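Local coordinates for protein D-galactonate dehydratase family member SEN1436 (PDB 3TW9) that shows low D-gluconate dehydratase activity in vitro with one magnesium ion bound per subunit, too little to suggest a significant role in gluconate degradation in vivo, at residues Asp222-Ala225 against Lys226-Arg230; Thr257-Asn260 against Leu261-Leu265; Lys207-Pro210 against Arg211-Pro215. All coordinates share one frame; numbering follows the deposited sequence.

In the fold
Interactions 1 and 2 lie on adjacent helices, 221-239 and 255-265, whose facing sides touch: Ala225 meets Thr257, and Pro229 packs on Thr264 and Leu265. Both are partly buried and rest on backbone hydrogen bonds one turn apart, with apolar side chains turned inward and charged or amide groups outward. Interaction 1 departs from regularity at Pro229, whereas interaction 2 runs evenly. Interaction 3 is a surface contact in the loop that leads toward the first of these helices; it has neither helix nor strand geometry, and a serine and a lysine meet across its bend. Lys207 just reaches Asp222, so interactions 1 and 3 touch lightly.

Interaction 1: Asp222-Ala225 against Lys226-Arg230; sequences DAYA and KSVPR
Tyr224 and Val228, one helical turn apart, supply the apolar part of this contact. Methyl CG2 of Val228 comes within 3.3 Å of Tyr224 CE1, a tight approach that meets the ring obliquely. With CG1 anti to the backbone N (chi1 177°), CG2 is left beside that N and faces the preceding turn. The ring is held at other points as well: its OH hydrogen-bonds to NE2 of His247, and Arg252 makes a cation-pi contact with it.

Backbone bonds join the same turns. Lys226 N bonds to Asp222 O in the ordinary helical way. Tyr224 O takes two donors, Val228 N at 3.1 Å, almost in line with the carbonyl bond, and Ser227 N, which sits above the carbonyl plane. Ser227 N makes a second, weak bond to Ala223 O. Ser227 OG also donates to Ala223 O at 2.7 Å, a second hold on that carbonyl; chi1 of -56° folds the hydroxyl back beside its own N. Pro229 CD stands 3.4 Å from Ala225 O. Neither Pro229 N nor Arg230 N bonds to the turn before, and the helix kinks here.

The charged pair is indirect. Lys226 NZ and Asp222 OD1 are 4.3 Å apart, beyond a salt bridge, and a water joins them, donating to Asp222 OD1 at 3.2 Å and accepting from Lys226 NZ at 3.1 Å. A bend at the end of the lysine chain turns NZ back over Asp222.

The arrangement is that of an early, proline-kinked part of an outer barrel helix in the enolase superfamily. Val228 and Pro229 pack on helix 255-265, while the Tyr224 side chain lies about 7 Å from those of the magnesium ligand Asp248 and the probable acid-base residue His250.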
# COMPACT_ATOMS: atom_id res chain seq x y z
N ASP C 222 21.65 -21.54 -26.08
CA ASP C 222 21.00 -22.81 -26.39
C ASP C 222 21.66 -23.98 -25.66
O ASP C 222 20.97 -24.84 -25.11
CB ASP C 222 20.95 -23.03 -27.90
CG ASP C 222 20.02 -22.04 -28.59
OD1 ASP C 222 18.79 -22.26 -28.60
OD2 ASP C 222 20.53 -21.04 -29.14
N ALA C 223 23.00 -23.99 -25.60
CA ALA C 223 23.72 -24.98 -24.77
C ALA C 223 23.27 -24.86 -23.31
O ALA C 223 22.99 -25.86 -22.66
CB ALA C 223 25.24 -24.79 -24.88
N TYR C 224 23.18 -23.62 -22.84
CA TYR C 224 22.77 -23.32 -21.46
C TYR C 224 21.39 -23.92 -21.17
O TYR C 224 21.21 -24.64 -20.18
CB TYR C 224 22.78 -21.80 -21.22
CG TYR C 224 21.85 -21.35 -20.11
CD1 TYR C 224 22.14 -21.60 -18.76
CD2 TYR C 224 20.63 -20.71 -20.41
CE1 TYR C 224 21.27 -21.21 -17.75
CE2 TYR C 224 19.75 -20.33 -19.42
CZ TYR C 224 20.06 -20.59 -18.08
OH TYR C 224 19.19 -20.19 -17.08
N ALA C 225 20.43 -23.63 -22.05
CA ALA C 225 19.04 -23.96 -21.78
C ALA C 225 18.81 -25.48 -21.81
O ALA C 225 17.96 -26.00 -21.08
CB ALA C 225 18.15 -23.29 -22.78
N LYS C 226 19.58 -26.17 -22.66
CA LYS C 226 19.49 -27.62 -22.77
C LYS C 226 20.18 -28.31 -21.60
O LYS C 226 19.91 -29.49 -21.32
CB LYS C 226 20.06 -28.11 -24.10
CG LYS C 226 19.25 -27.69 -25.33
CD LYS C 226 19.86 -28.27 -26.61
CE LYS C 226 19.14 -27.79 -27.85
NZ LYS C 226 19.57 -26.42 -28.20
N SER C 227 21.05 -27.58 -20.90
CA SER C 227 21.83 -28.14 -19.79
C SER C 227 21.25 -27.94 -18.39
O SER C 227 21.57 -28.70 -17.48
CB SER C 227 23.26 -27.61 -19.84
OG SER C 227 23.81 -27.92 -21.11
N VAL C 228 20.43 -26.91 -18.22
CA VAL C 228 19.83 -26.64 -16.91
C VAL C 228 19.00 -27.81 -16.35
O VAL C 228 19.15 -28.12 -15.17
CB VAL C 228 19.07 -25.25 -16.87
CG1 VAL C 228 18.38 -25.00 -15.50
CG2 VAL C 228 20.03 -24.16 -17.13
N PRO C 229 18.12 -28.46 -17.16
CA PRO C 229 17.35 -29.52 -16.53
C PRO C 229 18.23 -30.67 -16.01
O PRO C 229 17.91 -31.25 -14.97
CB PRO C 229 16.43 -30.01 -17.65
CG PRO C 229 16.25 -28.79 -18.53
CD PRO C 229 17.60 -28.14 -18.51
N ARG C 230 19.33 -30.95 -16.71
CA ARG C 230 20.27 -32.00 -16.30
C ARG C 230 20.95 -31.69 -14.97
O ARG C 230 21.06 -32.57 -14.10
CB ARG C 230 21.30 -32.29 -17.40
CG ARG C 230 20.67 -32.68 -18.74
CD ARG C 230 21.52 -33.69 -19.50
NE ARG C 230 22.76 -33.11 -20.01
CZ ARG C 230 22.95 -32.73 -21.28
NH1 ARG C 230 21.97 -32.87 -22.17
NH2 ARG C 230 24.11 -32.21 -21.65
O HOH W 1 17.80 -24.44 -26.51

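Interaction 2: Thr257-Asn260 against Leu261-Leu265; sequences TAIN and LAKTL
Leu261 O is gripped by two donors, Thr264 OG1 at 2.8 Å and Leu265 N at 3.0 Å, while the N of Leu261 reaches back to Thr257 O. The hydroxyl approaches this carbonyl from the flank, with a C=O...OG1 angle of 110°. Thr264 can make the bond because its OG1 sits between its own N and carbonyl carbon (chi1 60°), folded against the preceding turn.

The same torsion leaves Thr264 CG2 close to Asn260, 3.2 Å from Asn260 O, whose hydrogen bond comes from Thr264 N. Asn260 ND2 passes the same methyl at 3.9 Å, a van der Waals contact. The other backbone links are regular: Ala262 N meets Ala258 O at 2.9 Å and an N-H...O angle of 170°, and Lys263 N bonds to Ile259 O.

Lys263 lies alongside the turn that it bonds to. Its CG is 3.4 Å from Ile259 O, and its CD reaches Ile259 CG2 at 4.4 Å before the chain bends and carries NZ to helix 285-291, where it hydrogen-bonds to OE1 of Gln291. Other polar groups find partners in neighbouring parts of the chain, Thr257 OG1 with Thr254 OG1 and Ala262 O with Thr294 OG1.

Leu261 faces Val228 and Pro229 of helix 221-239, Ala262 and Leu265 touch Leu273 of strand 272-274, and Ile259 lies on Met287 and Leu288 of the next helix. The helix connects strands 244-248 and 272-274 in a beta-alpha-beta unit. Its chemistry is graded: apolar side chains pack against the barrel and its helices, Thr257 and Thr264 lie toward helix 221-239, Asn260 is exposed, and the Thr264 hydroxyl adds a second donor to the carbonyl of Leu261.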
# COMPACT_ATOMS: atom_id res chain seq x y z
N THR C 257 12.35 -20.02 -25.49
CA THR C 257 13.35 -20.85 -24.79
C THR C 257 13.10 -20.85 -23.27
O THR C 257 13.12 -21.92 -22.63
CB THR C 257 14.76 -20.41 -25.13
OG1 THR C 257 14.93 -20.49 -26.55
CG2 THR C 257 15.80 -21.30 -24.44
N ALA C 258 12.86 -19.67 -22.70
CA ALA C 258 12.57 -19.55 -21.26
C ALA C 258 11.27 -20.24 -20.86
O ALA C 258 11.18 -20.85 -19.78
CB ALA C 258 12.57 -18.12 -20.84
N ILE C 259 10.27 -20.13 -21.73
CA ILE C 259 8.98 -20.81 -21.52
C ILE C 259 9.16 -22.33 -21.51
O ILE C 259 8.69 -23.01 -20.59
CB ILE C 259 7.91 -20.39 -22.58
CG1 ILE C 259 7.62 -18.89 -22.42
CG2 ILE C 259 6.61 -21.27 -22.48
CD1 ILE C 259 6.66 -18.28 -23.49
N ASN C 260 9.89 -22.85 -22.50
CA ASN C 260 10.18 -24.27 -22.51
C ASN C 260 10.98 -24.73 -21.28
O ASN C 260 10.73 -25.80 -20.73
CB ASN C 260 10.90 -24.65 -23.80
CG ASN C 260 10.87 -26.11 -24.05
OD1 ASN C 260 9.84 -26.67 -24.42
ND2 ASN C 260 12.01 -26.75 -23.85
N LEU C 261 11.90 -23.89 -20.83
CA LEU C 261 12.73 -24.20 -19.68
C LEU C 261 11.91 -24.24 -18.38
O LEU C 261 12.04 -25.17 -17.58
CB LEU C 261 13.86 -23.19 -19.57
CG LEU C 261 14.88 -23.40 -18.45
CD1 LEU C 261 15.64 -24.74 -18.59
CD2 LEU C 261 15.84 -22.23 -18.42
N ALA C 262 11.04 -23.25 -18.21
CA ALA C 262 10.07 -23.26 -17.10
C ALA C 262 9.28 -24.58 -17.04
O ALA C 262 9.14 -25.21 -15.99
CB ALA C 262 9.11 -22.06 -17.22
N LYS C 263 8.78 -25.00 -18.19
CA LYS C 263 8.05 -26.27 -18.27
C LYS C 263 8.91 -27.48 -17.92
O LYS C 263 8.48 -28.36 -17.16
CB LYS C 263 7.40 -26.45 -19.65
CG LYS C 263 6.29 -25.39 -19.93
CD LYS C 263 5.81 -25.44 -21.40
CE LYS C 263 5.02 -26.71 -21.72
NZ LYS C 263 4.42 -26.68 -23.09
N THR C 264 10.13 -27.52 -18.45
CA THR C 264 11.04 -28.66 -18.18
C THR C 264 11.49 -28.75 -16.72
O THR C 264 11.81 -29.84 -16.24
CB THR C 264 12.27 -28.65 -19.11
OG1 THR C 264 13.03 -27.46 -18.92
CG2 THR C 264 11.84 -28.75 -20.56
N LEU C 265 11.47 -27.62 -16.02
CA LEU C 265 11.92 -27.54 -14.61
C LEU C 265 10.81 -27.72 -13.60
O LEU C 265 11.08 -27.76 -12.40
CB LEU C 265 12.64 -26.22 -14.35
CG LEU C 265 13.96 -25.98 -15.11
CD1 LEU C 265 14.53 -24.63 -14.78
CD2 LEU C 265 15.01 -27.07 -14.81

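Interaction 3: Lys207-Pro210 against Arg211-Pro215; sequences KRSP and RSKTP
Ser209 and Lys213 meet across a bend of the chain, where the serine side chain rests against the aliphatic part of the lysine. Ser209 OG is 3.7 Å from Lys213 CE, and Ser209 CB is 3.8 Å from Lys213 CD. On the lysine side the touch is made by methylenes; the ammonium takes no direct bond from Ser209. With CG anti to the carbonyl carbon (chi1 -77°), the lysine chain starts out on the serine's side, and a bend at chi3 (83°) then sets CE near Ser209 OG.

Between them the backbone turns at Pro210 and Arg211. Pro210 O comes to 3.1 Å from Ser212 N, but the angle is too poor for a hydrogen bond.

In the next shell, Ser209 OG is hydrogen-bonded to Pro435 O, while Lys213 makes a cation-pi contact with Tyr218, whose OH also bonds to Thr214 O. Pro215 O pairs with Arg433 NE. These ties join an exposed, irregular loop to the small sheet of strands 217-218, 432-433 and 439-440 and its surroundings; at the loop's other end Lys207 N bonds to Asp220 OD2, just before helix 221-239 of the enolase-type barrel.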
# COMPACT_ATOMS: atom_id res chain seq x y z
N LYS C 207 28.45 -23.68 -29.32
CA LYS C 207 28.64 -23.51 -30.77
C LYS C 207 29.98 -22.87 -31.08
O LYS C 207 30.49 -22.04 -30.31
CB LYS C 207 27.51 -22.67 -31.37
CG LYS C 207 26.18 -23.40 -31.49
CD LYS C 207 25.13 -22.55 -32.19
CE LYS C 207 23.71 -22.95 -31.78
NZ LYS C 207 23.59 -24.19 -30.94
N ARG C 208 30.54 -23.22 -32.24
CA ARG C 208 31.76 -22.58 -32.73
C ARG C 208 31.35 -21.21 -33.29
O ARG C 208 30.31 -21.09 -33.93
CB ARG C 208 32.44 -23.47 -33.78
CG ARG C 208 33.61 -22.83 -34.53
CD ARG C 208 34.12 -23.72 -35.70
NE ARG C 208 33.10 -24.64 -36.22
CZ ARG C 208 32.21 -24.34 -37.17
NH1 ARG C 208 32.19 -23.14 -37.74
NH2 ARG C 208 31.34 -25.27 -37.55
N SER C 209 32.14 -20.19 -32.97
CA SER C 209 31.93 -18.81 -33.41
C SER C 209 32.43 -18.62 -34.84
O SER C 209 33.13 -19.49 -35.36
CB SER C 209 32.69 -17.86 -32.47
OG SER C 209 32.07 -17.78 -31.21
N PRO C 210 32.08 -17.48 -35.48
CA PRO C 210 32.70 -17.12 -36.77
C PRO C 210 34.25 -16.99 -36.67
O PRO C 210 34.83 -16.98 -35.58
CB PRO C 210 32.13 -15.72 -37.05
CG PRO C 210 30.89 -15.63 -36.28
CD PRO C 210 31.03 -16.53 -35.10
N ARG C 211 34.89 -16.86 -37.82
CA ARG C 211 36.37 -16.88 -37.90
C ARG C 211 37.10 -15.68 -37.29
O ARG C 211 38.32 -15.68 -37.15
CB ARG C 211 36.79 -17.07 -39.36
CG ARG C 211 36.30 -15.94 -40.29
CD ARG C 211 36.22 -16.45 -41.71
NE ARG C 211 35.98 -15.38 -42.68
CZ ARG C 211 35.91 -15.56 -44.00
NH1 ARG C 211 35.70 -14.51 -44.79
NH2 ARG C 211 36.06 -16.77 -44.54
N SER C 212 36.35 -14.64 -36.93
CA SER C 212 36.89 -13.58 -36.09
C SER C 212 35.82 -13.23 -35.07
O SER C 212 34.65 -13.54 -35.27
CB SER C 212 37.33 -12.35 -36.91
OG SER C 212 36.24 -11.48 -37.18
N LYS C 213 36.21 -12.62 -33.96
CA LYS C 213 35.28 -12.37 -32.86
C LYS C 213 35.42 -10.96 -32.36
O LYS C 213 36.53 -10.49 -32.13
CB LYS C 213 35.53 -13.34 -31.70
CG LYS C 213 34.97 -14.76 -31.91
CD LYS C 213 35.47 -15.76 -30.87
CE LYS C 213 34.66 -15.71 -29.58
NZ LYS C 213 35.13 -16.69 -28.55
N THR C 214 34.30 -10.26 -32.21
CA THR C 214 34.32 -8.95 -31.61
C THR C 214 34.43 -9.17 -30.11
O THR C 214 33.81 -10.09 -29.59
CB THR C 214 33.05 -8.15 -32.04
OG1 THR C 214 33.09 -7.91 -33.45
CG2 THR C 214 32.93 -6.81 -31.31
N PRO C 215 35.30 -8.38 -29.42
CA PRO C 215 35.50 -8.68 -27.98
C PRO C 215 34.20 -8.68 -27.17
O PRO C 215 33.28 -7.87 -27.43
CB PRO C 215 36.41 -7.56 -27.50
CG PRO C 215 37.19 -7.18 -28.73
CD PRO C 215 36.20 -7.31 -29.87